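Local coordinates for RagA protein (Porphyromonas gingivalis, PDB 6SLN) that is an outer-membrane TonB-dependent receptor that probably imports its substrate, most likely peptides, through a barrel closed by a plug domain, at residues Ala103-Glu108 against Asp120-Gln125; Glu145-Gly150 against Asn758-Arg763; Ala199-Val204 against Glu678-Phe683; Ser642-Tyr647 against Asp709-Val714. One frame throughout, in Å; residues are numbered along the deposited sequence.

Contact 1: Ala103-Glu108 against Asp120-Gln125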
# COMPACT_ATOMS: atom_id res chain seq x y z
N ALA A 103 30.05 -30.50 -14.44
CA ALA A 103 29.34 -31.67 -13.94
C ALA A 103 27.86 -31.54 -14.26
O ALA A 103 27.29 -30.46 -14.06
CB ALA A 103 29.52 -31.83 -12.43
N LYS A 104 27.26 -32.62 -14.77
CA LYS A 104 25.88 -32.58 -15.26
C LYS A 104 25.02 -33.59 -14.52
O LYS A 104 25.39 -34.77 -14.40
CB LYS A 104 25.82 -32.87 -16.76
CG LYS A 104 24.40 -32.77 -17.31
CD LYS A 104 24.33 -33.14 -18.78
CE LYS A 104 23.85 -31.96 -19.62
NZ LYS A 104 23.01 -32.40 -20.77
N VAL A 105 23.84 -33.15 -14.08
CA VAL A 105 22.93 -34.00 -13.31
C VAL A 105 21.67 -34.23 -14.13
O VAL A 105 21.08 -33.28 -14.67
CB VAL A 105 22.61 -33.39 -11.95
CG1 VAL A 105 21.48 -34.13 -11.32
CG2 VAL A 105 23.82 -33.48 -11.06
N SER A 106 21.26 -35.50 -14.21
CA SER A 106 20.15 -35.97 -15.03
C SER A 106 18.81 -35.57 -14.41
O SER A 106 18.72 -35.17 -13.24
CB SER A 106 20.25 -37.49 -15.19
OG SER A 106 18.97 -38.09 -15.27
N SER A 107 17.73 -35.68 -15.21
CA SER A 107 16.42 -35.30 -14.70
C SER A 107 15.97 -36.20 -13.55
O SER A 107 15.27 -35.73 -12.65
CB SER A 107 15.37 -35.29 -15.84
OG SER A 107 15.13 -36.56 -16.40
N GLU A 108 16.38 -37.47 -13.56
CA GLU A 108 16.09 -38.39 -12.45
C GLU A 108 16.40 -37.76 -11.10
O GLU A 108 15.56 -37.75 -10.20
CB GLU A 108 16.90 -39.68 -12.61
CG GLU A 108 16.30 -40.69 -13.55
CD GLU A 108 16.70 -40.44 -15.00
OE1 GLU A 108 16.82 -41.44 -15.76
OE2 GLU A 108 16.90 -39.26 -15.37
N ASP A 120 18.39 -28.72 -2.57
CA ASP A 120 18.54 -29.80 -1.61
C ASP A 120 18.74 -31.14 -2.31
O ASP A 120 19.46 -32.01 -1.80
CB ASP A 120 17.32 -29.85 -0.70
CG ASP A 120 17.45 -30.89 0.39
OD1 ASP A 120 18.10 -30.60 1.42
OD2 ASP A 120 16.91 -32.00 0.19
N ALA A 121 18.14 -31.32 -3.49
CA ALA A 121 18.25 -32.57 -4.23
C ALA A 121 19.62 -32.78 -4.86
O ALA A 121 19.87 -33.85 -5.41
CB ALA A 121 17.17 -32.63 -5.32
N LEU A 122 20.51 -31.78 -4.80
CA LEU A 122 21.85 -31.91 -5.34
C LEU A 122 22.90 -32.06 -4.25
O LEU A 122 24.07 -32.24 -4.56
CB LEU A 122 22.17 -30.73 -6.27
CG LEU A 122 21.40 -31.02 -7.56
CD1 LEU A 122 20.17 -30.12 -7.71
CD2 LEU A 122 22.27 -31.03 -8.84
N GLN A 123 22.50 -31.99 -2.98
CA GLN A 123 23.40 -32.35 -1.90
C GLN A 123 23.94 -33.75 -2.11
O GLN A 123 23.17 -34.71 -2.21
CB GLN A 123 22.69 -32.26 -0.57
CG GLN A 123 23.63 -32.10 0.57
CD GLN A 123 22.96 -32.26 1.90
OE1 GLN A 123 22.18 -33.19 2.10
NE2 GLN A 123 23.24 -31.35 2.83
N GLY A 124 25.26 -33.86 -2.22
CA GLY A 124 25.92 -35.13 -2.44
C GLY A 124 26.01 -35.58 -3.88
O GLY A 124 26.52 -36.68 -4.12
N GLN A 125 25.56 -34.78 -4.85
CA GLN A 125 25.45 -35.23 -6.23
C GLN A 125 26.55 -34.70 -7.15
O GLN A 125 26.83 -35.31 -8.19
CB GLN A 125 24.08 -34.83 -6.81
CG GLN A 125 22.89 -35.47 -6.11
CD GLN A 125 22.95 -36.98 -6.16
OE1 GLN A 125 23.08 -37.58 -7.22
NE2 GLN A 125 22.86 -37.62 -4.99
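Of the three residues that meet here, Val105, Leu122 and Gln125, just one carries a flat group, and the contact does not use it. The carboxamide of Gln125 stands well clear of Val105, and the residue's side chain rests on Asp862 of the barrel; what it offers to the plug strand is its CB, 4.5 Å from Val105 CG2. With no face or edge engaged, the join is purely aliphatic and small. Its centre is one methyl, Leu122 CD2, which settles against the fork of the valine. It lies 3.7 Å from Val105 CG2, while the distance from Leu122 CD2 to Val105 CG1 is 4.0 Å, so the methyl touches both branches. Val105 can present this fork because CG1 is turned anti to the backbone N (chi1 169°), which sets CG2 beside that nitrogen. Leu122 begins at an angle to the strand, and only its far end swings over; the two side chains then run past each other in opposite senses. The turn carrying Leu122 is kept compact by Gln125 N bonding to Leu122 O at 3.0 Å. In the plug sheet, strand 102-106 is an outermost strand and pairs with strand 180-186, whose Met183 also touches Leu122. Beyond the turn, Asp120 forms a salt bridge with Arg959 of strand 951-964, and Gln123 bonds to Lys930 of strand 921-937, both in the barrel wall.

Contact 2: Glu145-Gly150 against Asn758-Arg763; sequences EIHGTG and NFNYNR
His147 and Gly148 of the plug face Asn760 and Asn762, two inward-pointing residues in segment 758-763 of barrel strand 752-764. The histidine leaves the backbone with CG anti to its carbonyl carbon (chi1 -67°), and from CB onward the ring is carried toward the wall. CD2 is the first atom to meet the other segment, at 4.1 Å from Asn760 ND2, with imidazole and carboxamide planes 28° apart. Next to it, NE2 hydrogen-bonds to Asp738 OD1, and Tyr703 stacks on the ring. Asn760 ND2 reaches the other oxygen of that same carboxylate, Asp738 OD2, so one aspartate holds both groups side by side without a bond between them. Two residues along, Asn762 extends its amide over the plug backbone: its ND2 comes to 4.0 Å from Gly148 CA, and its OD1 to 3.9 Å from His147 O. These are touches alone; Asn762 bonds to Tyr703 OH and Asn734 OD1, while Arg705 NH1 donates to His147 O. Within the plug loop, Thr149 OG1 donates to Glu145 OE2 at 2.6 Å, meeting the carboxylate 47° out of its plane. No hydrogen bond passes directly between the two segments: Asp738 and Tyr703 bridge them from the barrel side, and the nearby Asp738 would be expected to favour a proton on His147 NE2.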
# COMPACT_ATOMS: atom_id res chain seq x y z
N GLU A 145 27.81 -23.53 -2.18
CA GLU A 145 29.17 -23.01 -2.35
C GLU A 145 29.95 -24.00 -3.22
O GLU A 145 30.06 -25.18 -2.87
CB GLU A 145 29.88 -22.82 -1.00
CG GLU A 145 29.28 -21.76 -0.07
CD GLU A 145 30.01 -21.66 1.26
OE1 GLU A 145 30.75 -22.61 1.60
OE2 GLU A 145 29.85 -20.65 1.99
N ILE A 146 30.48 -23.51 -4.34
CA ILE A 146 31.26 -24.32 -5.28
C ILE A 146 32.74 -24.07 -5.01
O ILE A 146 33.24 -22.95 -5.22
CB ILE A 146 30.89 -23.98 -6.73
CG1 ILE A 146 29.43 -24.38 -6.99
CG2 ILE A 146 31.89 -24.61 -7.73
CD1 ILE A 146 28.92 -23.99 -8.35
N HIS A 147 33.46 -25.11 -4.58
CA HIS A 147 34.88 -25.02 -4.20
C HIS A 147 35.10 -23.97 -3.11
O HIS A 147 35.91 -23.05 -3.26
CB HIS A 147 35.78 -24.71 -5.41
CG HIS A 147 35.85 -25.79 -6.44
ND1 HIS A 147 36.26 -25.54 -7.74
CD2 HIS A 147 35.59 -27.11 -6.38
CE1 HIS A 147 36.25 -26.66 -8.43
NE2 HIS A 147 35.85 -27.64 -7.63
N GLY A 148 34.36 -24.10 -2.01
CA GLY A 148 34.60 -23.28 -0.83
C GLY A 148 33.87 -21.95 -0.84
O GLY A 148 33.13 -21.60 -1.76
N THR A 149 34.07 -21.20 0.25
CA THR A 149 33.57 -19.84 0.36
C THR A 149 34.61 -18.92 -0.27
O THR A 149 35.76 -18.89 0.18
CB THR A 149 33.34 -19.43 1.81
OG1 THR A 149 32.44 -20.35 2.43
CG2 THR A 149 32.72 -18.04 1.88
N GLY A 150 34.22 -18.19 -1.30
CA GLY A 150 35.21 -17.35 -1.93
C GLY A 150 35.40 -15.98 -1.32
O GLY A 150 36.22 -15.21 -1.82
N ASN A 758 31.34 -39.66 -5.17
CA ASN A 758 31.43 -38.21 -5.23
C ASN A 758 32.19 -37.67 -4.03
O ASN A 758 31.90 -38.05 -2.89
CB ASN A 758 30.00 -37.65 -5.30
CG ASN A 758 29.97 -36.18 -5.38
OD1 ASN A 758 30.01 -35.62 -6.47
ND2 ASN A 758 29.89 -35.52 -4.24
N PHE A 759 33.17 -36.80 -4.26
CA PHE A 759 33.98 -36.33 -3.14
C PHE A 759 34.70 -35.04 -3.49
O PHE A 759 35.16 -34.86 -4.62
CB PHE A 759 35.01 -37.40 -2.71
CG PHE A 759 35.98 -36.91 -1.68
CD1 PHE A 759 35.71 -37.10 -0.33
CD2 PHE A 759 37.15 -36.27 -2.04
CE1 PHE A 759 36.60 -36.66 0.64
CE2 PHE A 759 38.04 -35.82 -1.07
CZ PHE A 759 37.77 -36.02 0.27
N ASN A 760 34.83 -34.16 -2.49
CA ASN A 760 35.71 -33.00 -2.58
C ASN A 760 36.30 -32.69 -1.21
O ASN A 760 35.57 -32.69 -0.21
CB ASN A 760 34.99 -31.76 -3.10
CG ASN A 760 35.74 -30.45 -2.78
OD1 ASN A 760 35.50 -29.81 -1.76
ND2 ASN A 760 36.64 -30.05 -3.67
N TYR A 761 37.60 -32.44 -1.17
CA TYR A 761 38.24 -31.80 -0.03
C TYR A 761 38.55 -30.34 -0.37
O TYR A 761 38.86 -30.02 -1.52
CB TYR A 761 39.53 -32.52 0.37
CG TYR A 761 40.24 -31.84 1.52
CD1 TYR A 761 39.76 -31.96 2.81
CD2 TYR A 761 41.38 -31.07 1.31
CE1 TYR A 761 40.40 -31.35 3.86
CE2 TYR A 761 42.02 -30.44 2.36
CZ TYR A 761 41.52 -30.58 3.64
OH TYR A 761 42.14 -29.97 4.72
N ASN A 762 38.47 -29.46 0.62
CA ASN A 762 38.81 -28.06 0.37
C ASN A 762 39.45 -27.41 1.59
O ASN A 762 38.84 -27.37 2.66
CB ASN A 762 37.59 -27.27 -0.05
CG ASN A 762 37.96 -25.88 -0.47
OD1 ASN A 762 38.30 -25.64 -1.62
ND2 ASN A 762 37.94 -24.95 0.49
N ARG A 763 40.64 -26.84 1.40
CA ARG A 763 41.35 -26.13 2.45
C ARG A 763 41.26 -24.63 2.18
O ARG A 763 41.74 -24.15 1.15
CB ARG A 763 42.82 -26.57 2.54
CG ARG A 763 43.57 -26.07 3.78
CD ARG A 763 42.79 -26.35 5.06
NE ARG A 763 43.54 -26.26 6.32
CZ ARG A 763 44.28 -25.22 6.68
NH1 ARG A 763 44.41 -24.17 5.87
NH2 ARG A 763 44.90 -25.22 7.85

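Contact 3: Ala199-Val204 against Glu678-Phe683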
# COMPACT_ATOMS: atom_id res chain seq x y z
N ALA A 199 30.32 -15.21 -11.66
CA ALA A 199 30.92 -16.47 -12.09
C ALA A 199 31.95 -16.99 -11.11
O ALA A 199 32.20 -18.20 -11.06
CB ALA A 199 31.61 -16.32 -13.45
N ALA A 200 32.55 -16.09 -10.33
CA ALA A 200 33.52 -16.49 -9.32
C ALA A 200 32.97 -17.54 -8.37
O ALA A 200 33.75 -18.26 -7.73
CB ALA A 200 33.96 -15.25 -8.54
N ASN A 201 31.64 -17.66 -8.25
CA ASN A 201 31.03 -18.62 -7.35
C ASN A 201 30.55 -19.87 -8.06
O ASN A 201 29.97 -20.76 -7.41
CB ASN A 201 29.86 -17.98 -6.61
CG ASN A 201 30.28 -16.81 -5.76
OD1 ASN A 201 31.45 -16.68 -5.38
ND2 ASN A 201 29.32 -15.94 -5.45
N GLY A 202 30.80 -19.98 -9.35
CA GLY A 202 30.29 -21.08 -10.14
C GLY A 202 28.98 -20.71 -10.79
O GLY A 202 28.36 -19.68 -10.51
N VAL A 203 28.55 -21.57 -11.70
CA VAL A 203 27.31 -21.31 -12.42
C VAL A 203 26.48 -22.58 -12.42
O VAL A 203 26.98 -23.66 -12.76
CB VAL A 203 27.59 -20.83 -13.86
CG1 VAL A 203 26.32 -20.88 -14.68
CG2 VAL A 203 28.15 -19.41 -13.84
N VAL A 204 25.23 -22.47 -11.99
CA VAL A 204 24.28 -23.57 -12.00
C VAL A 204 23.34 -23.32 -13.15
O VAL A 204 22.51 -22.41 -13.11
CB VAL A 204 23.52 -23.69 -10.67
CG1 VAL A 204 22.78 -25.01 -10.58
CG2 VAL A 204 24.46 -23.52 -9.48
N GLU A 678 35.21 -7.44 -6.45
CA GLU A 678 36.11 -8.43 -5.88
C GLU A 678 36.59 -9.33 -7.02
O GLU A 678 35.80 -9.78 -7.85
CB GLU A 678 35.38 -9.24 -4.80
CG GLU A 678 36.02 -10.55 -4.38
CD GLU A 678 35.19 -11.28 -3.31
OE1 GLU A 678 35.10 -10.73 -2.18
OE2 GLU A 678 34.62 -12.38 -3.60
N LYS A 679 37.90 -9.52 -7.11
CA LYS A 679 38.47 -10.20 -8.27
C LYS A 679 39.05 -11.54 -7.85
O LYS A 679 39.82 -11.63 -6.89
CB LYS A 679 39.50 -9.32 -8.96
CG LYS A 679 38.82 -8.18 -9.75
CD LYS A 679 39.76 -7.38 -10.64
CE LYS A 679 40.26 -6.11 -9.94
NZ LYS A 679 39.19 -5.24 -9.36
N GLN A 680 38.62 -12.58 -8.54
CA GLN A 680 39.00 -13.94 -8.26
C GLN A 680 39.75 -14.51 -9.45
O GLN A 680 39.49 -14.14 -10.59
CB GLN A 680 37.78 -14.81 -7.96
CG GLN A 680 37.32 -14.69 -6.52
CD GLN A 680 36.19 -15.64 -6.16
OE1 GLN A 680 36.09 -16.75 -6.68
NE2 GLN A 680 35.33 -15.19 -5.26
N SER A 681 40.69 -15.40 -9.15
CA SER A 681 41.33 -16.21 -10.17
C SER A 681 41.18 -17.67 -9.77
O SER A 681 40.99 -17.98 -8.59
CB SER A 681 42.81 -15.85 -10.33
OG SER A 681 43.54 -16.18 -9.17
N GLN A 682 41.25 -18.56 -10.75
CA GLN A 682 41.14 -19.99 -10.46
C GLN A 682 41.98 -20.77 -11.46
O GLN A 682 41.68 -20.79 -12.66
CB GLN A 682 39.69 -20.46 -10.51
CG GLN A 682 39.50 -21.78 -9.81
CD GLN A 682 38.27 -22.51 -10.26
OE1 GLN A 682 38.35 -23.67 -10.67
NE2 GLN A 682 37.12 -21.85 -10.20
N PHE A 683 43.01 -21.43 -10.95
CA PHE A 683 43.76 -22.41 -11.70
C PHE A 683 43.14 -23.78 -11.44
O PHE A 683 42.84 -24.12 -10.29
CB PHE A 683 45.23 -22.39 -11.29
CG PHE A 683 46.01 -23.58 -11.76
CD1 PHE A 683 46.23 -23.80 -13.11
CD2 PHE A 683 46.54 -24.48 -10.85
CE1 PHE A 683 46.96 -24.90 -13.54
CE2 PHE A 683 47.26 -25.58 -11.27
CZ PHE A 683 47.48 -25.79 -12.61
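Ala200 and Gln680 meet where the plug of a TonB-dependent receptor lies against the inner wall of its beta-barrel. The glutamine belongs to strand 678-691 and points inward; the alanine sits in a short 3-10 segment just before plug strand 203-208. Their orientation is that of a methyl standing over a flat amide. The side chain of Gln680 runs straight beyond CG (chi2 -174°), and its carboxamide is spread beneath Ala200 CB, which lies 3.2 Å from Gln680 OE1, 3.3 Å from Gln680 CD and 3.6 Å from Gln680 NE2. The methyl therefore lies over the face above the C=O bond, displaced toward the oxygen. Asn201 approaches differently. Its CB points back from the wall, but the amide folds round, so that the asparagine and glutamine side chains cross at about a right angle with their planes 46° apart. Asn201 OD1 then stays 4.2 Å from Gln680 NE2, too far to bond, and Asn201 ND2 is committed to the plug carbonyls of Ala157 and Ser155.

The polar ends of Gln680 look along the wall. OE1 accepts from Arg705 NE on strand 696-715, a bond that would help fix the amide's rotation; OE1 also lies near Ala200 O, without a bond. Glu678, itself gripped by Asn641, Ser151 and the backbone N of Leu711, supports the other end. That support is modest: Gln680 NE2 points at Glu678 OE2 across 3.3 Å in a weak bond, with an angle of 151° at the hydrogen.

Contact 4: Ser642-Tyr647 against Asp709-Val714; sequences SEIGNY and DMLIDV
Apolar contact comes first here, and it converges on a single methyl: Leu711 CD1 touches Ile644 CG2 at 4.1 Å and Ser642 CA at 4.4 Å. Leu711 belongs to the part of strand 696-715 that lies beside loop 642-647, and its side chain crosses that of Ile644 at about a right angle, so that the two meet by branch ends and not along their lengths. The isoleucine is turned with CG1 between the backbone N and the carbonyl carbon (chi1 62°), which sets CG2 beside that nitrogen and toward the leucine. Tyr726 of strand 724-728 also touches Ile644, and Leu675 touches Leu711.

No hydrogen bond crosses between the segments. One shapes loop 642-647: Ile644 N bonds to Ser642 O at 2.6 Å, closing an inverse gamma turn centred on Glu643 that brings Ser642 and Ile644 to the same methyl. Others tie the segments to their surroundings. Ser642 OG is bonded to Tyr569 OH and to the plug carbonyl of Ala197, while the backbone of Leu711 bonds to that of Ala154.

Charge pairs lie at the margins, each with a partner outside the two segments: Glu643 with Arg198 of the plug, and Asp709 with Lys679 on the adjacent strand. An aliphatic touch with polar bonds nearby thus joins loop and strand; the touch itself is nonpolar and undirected, and specific positioning probably comes from those bonds to the surroundings.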
# COMPACT_ATOMS: atom_id res chain seq x y z
N SER A 642 30.43 -9.60 -7.38
CA SER A 642 29.88 -8.31 -6.99
C SER A 642 28.57 -8.46 -6.25
O SER A 642 27.82 -7.49 -6.11
CB SER A 642 29.65 -7.42 -8.20
OG SER A 642 29.04 -8.18 -9.23
N GLU A 643 28.27 -9.67 -5.77
CA GLU A 643 27.04 -9.91 -5.03
C GLU A 643 27.16 -9.21 -3.68
O GLU A 643 27.45 -9.82 -2.65
CB GLU A 643 26.78 -11.40 -4.85
CG GLU A 643 25.92 -11.99 -5.92
CD GLU A 643 24.86 -11.05 -6.42
OE1 GLU A 643 24.11 -10.48 -5.58
OE2 GLU A 643 24.77 -10.90 -7.67
N ILE A 644 26.90 -7.91 -3.68
CA ILE A 644 26.75 -7.15 -2.46
C ILE A 644 25.49 -6.29 -2.59
O ILE A 644 24.76 -6.37 -3.58
CB ILE A 644 27.97 -6.28 -2.17
CG1 ILE A 644 28.13 -5.27 -3.32
CG2 ILE A 644 29.21 -7.16 -2.02
CD1 ILE A 644 29.23 -4.25 -3.09
N GLY A 645 25.25 -5.46 -1.58
CA GLY A 645 24.16 -4.51 -1.64
C GLY A 645 24.23 -3.62 -2.86
O GLY A 645 25.20 -3.61 -3.62
N ASN A 646 23.16 -2.85 -3.06
CA ASN A 646 23.00 -2.06 -4.27
C ASN A 646 23.62 -0.67 -4.19
O ASN A 646 23.87 -0.05 -5.23
CB ASN A 646 21.51 -1.91 -4.60
CG ASN A 646 20.86 -3.23 -4.91
OD1 ASN A 646 21.40 -4.03 -5.69
ND2 ASN A 646 19.67 -3.48 -4.32
N TYR A 647 23.87 -0.15 -2.99
CA TYR A 647 24.21 1.25 -2.78
C TYR A 647 25.26 1.36 -1.67
O TYR A 647 25.08 2.07 -0.69
CB TYR A 647 22.99 2.07 -2.39
CG TYR A 647 21.75 1.86 -3.24
CD1 TYR A 647 21.68 2.36 -4.54
CD2 TYR A 647 20.65 1.16 -2.73
CE1 TYR A 647 20.56 2.17 -5.32
CE2 TYR A 647 19.50 0.97 -3.51
CZ TYR A 647 19.46 1.48 -4.81
OH TYR A 647 18.33 1.28 -5.60
N ASP A 709 41.25 -8.16 -3.93
CA ASP A 709 40.35 -7.01 -3.80
C ASP A 709 39.09 -7.42 -3.04
O ASP A 709 37.96 -7.02 -3.36
CB ASP A 709 40.00 -6.40 -5.16
CG ASP A 709 41.18 -5.70 -5.80
OD1 ASP A 709 42.31 -5.94 -5.35
OD2 ASP A 709 41.00 -4.90 -6.75
N MET A 710 39.29 -8.22 -1.99
CA MET A 710 38.21 -8.96 -1.35
C MET A 710 37.13 -8.02 -0.81
O MET A 710 37.42 -7.08 -0.07
CB MET A 710 38.79 -9.82 -0.23
CG MET A 710 37.77 -10.41 0.72
SD MET A 710 38.31 -11.98 1.41
CE MET A 710 38.01 -12.98 -0.03
N LEU A 711 35.89 -8.28 -1.20
CA LEU A 711 34.77 -7.47 -0.72
C LEU A 711 34.45 -7.91 0.70
O LEU A 711 33.76 -8.90 0.91
CB LEU A 711 33.56 -7.60 -1.63
CG LEU A 711 33.70 -6.62 -2.79
CD1 LEU A 711 32.78 -6.94 -3.96
CD2 LEU A 711 33.46 -5.21 -2.23
N ILE A 712 34.99 -7.19 1.67
CA ILE A 712 34.68 -7.47 3.06
C ILE A 712 33.72 -6.40 3.54
O ILE A 712 33.94 -5.20 3.33
CB ILE A 712 35.95 -7.51 3.93
CG1 ILE A 712 36.88 -8.66 3.51
CG2 ILE A 712 35.56 -7.60 5.42
CD1 ILE A 712 37.94 -9.06 4.57
N ASP A 713 32.62 -6.84 4.14
CA ASP A 713 31.72 -5.95 4.86
C ASP A 713 32.44 -5.64 6.17
O ASP A 713 32.24 -6.28 7.20
CB ASP A 713 30.35 -6.60 5.06
CG ASP A 713 29.27 -5.61 5.43
OD1 ASP A 713 29.59 -4.43 5.65
OD2 ASP A 713 28.10 -6.02 5.52
N VAL A 714 33.33 -4.66 6.09
CA VAL A 714 34.32 -4.47 7.16
C VAL A 714 33.61 -4.07 8.45
O VAL A 714 32.78 -3.15 8.44
CB VAL A 714 35.36 -3.42 6.75
CG1 VAL A 714 36.10 -2.92 7.97
CG2 VAL A 714 36.35 -4.01 5.72

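Along the chain from the N terminus, contact 1 closes first, a short loop wholly within the plug, and it is complete before the others begin. Contact 2 then opens in the plug at 145-150 and closes 608 residues later on barrel strand 752-764, so its loop encloses both remaining contacts. Contact 3 runs from the plug at 199-204 to strand 678-691, nested within that loop. Contact 4, joining a loop and a strand of the barrel, starts before contact 3 has closed and ends after it, so the two cross; they touch through the neighbouring strands 678-691 and 696-715. Together, contacts 2 and 3 tie plug to wall.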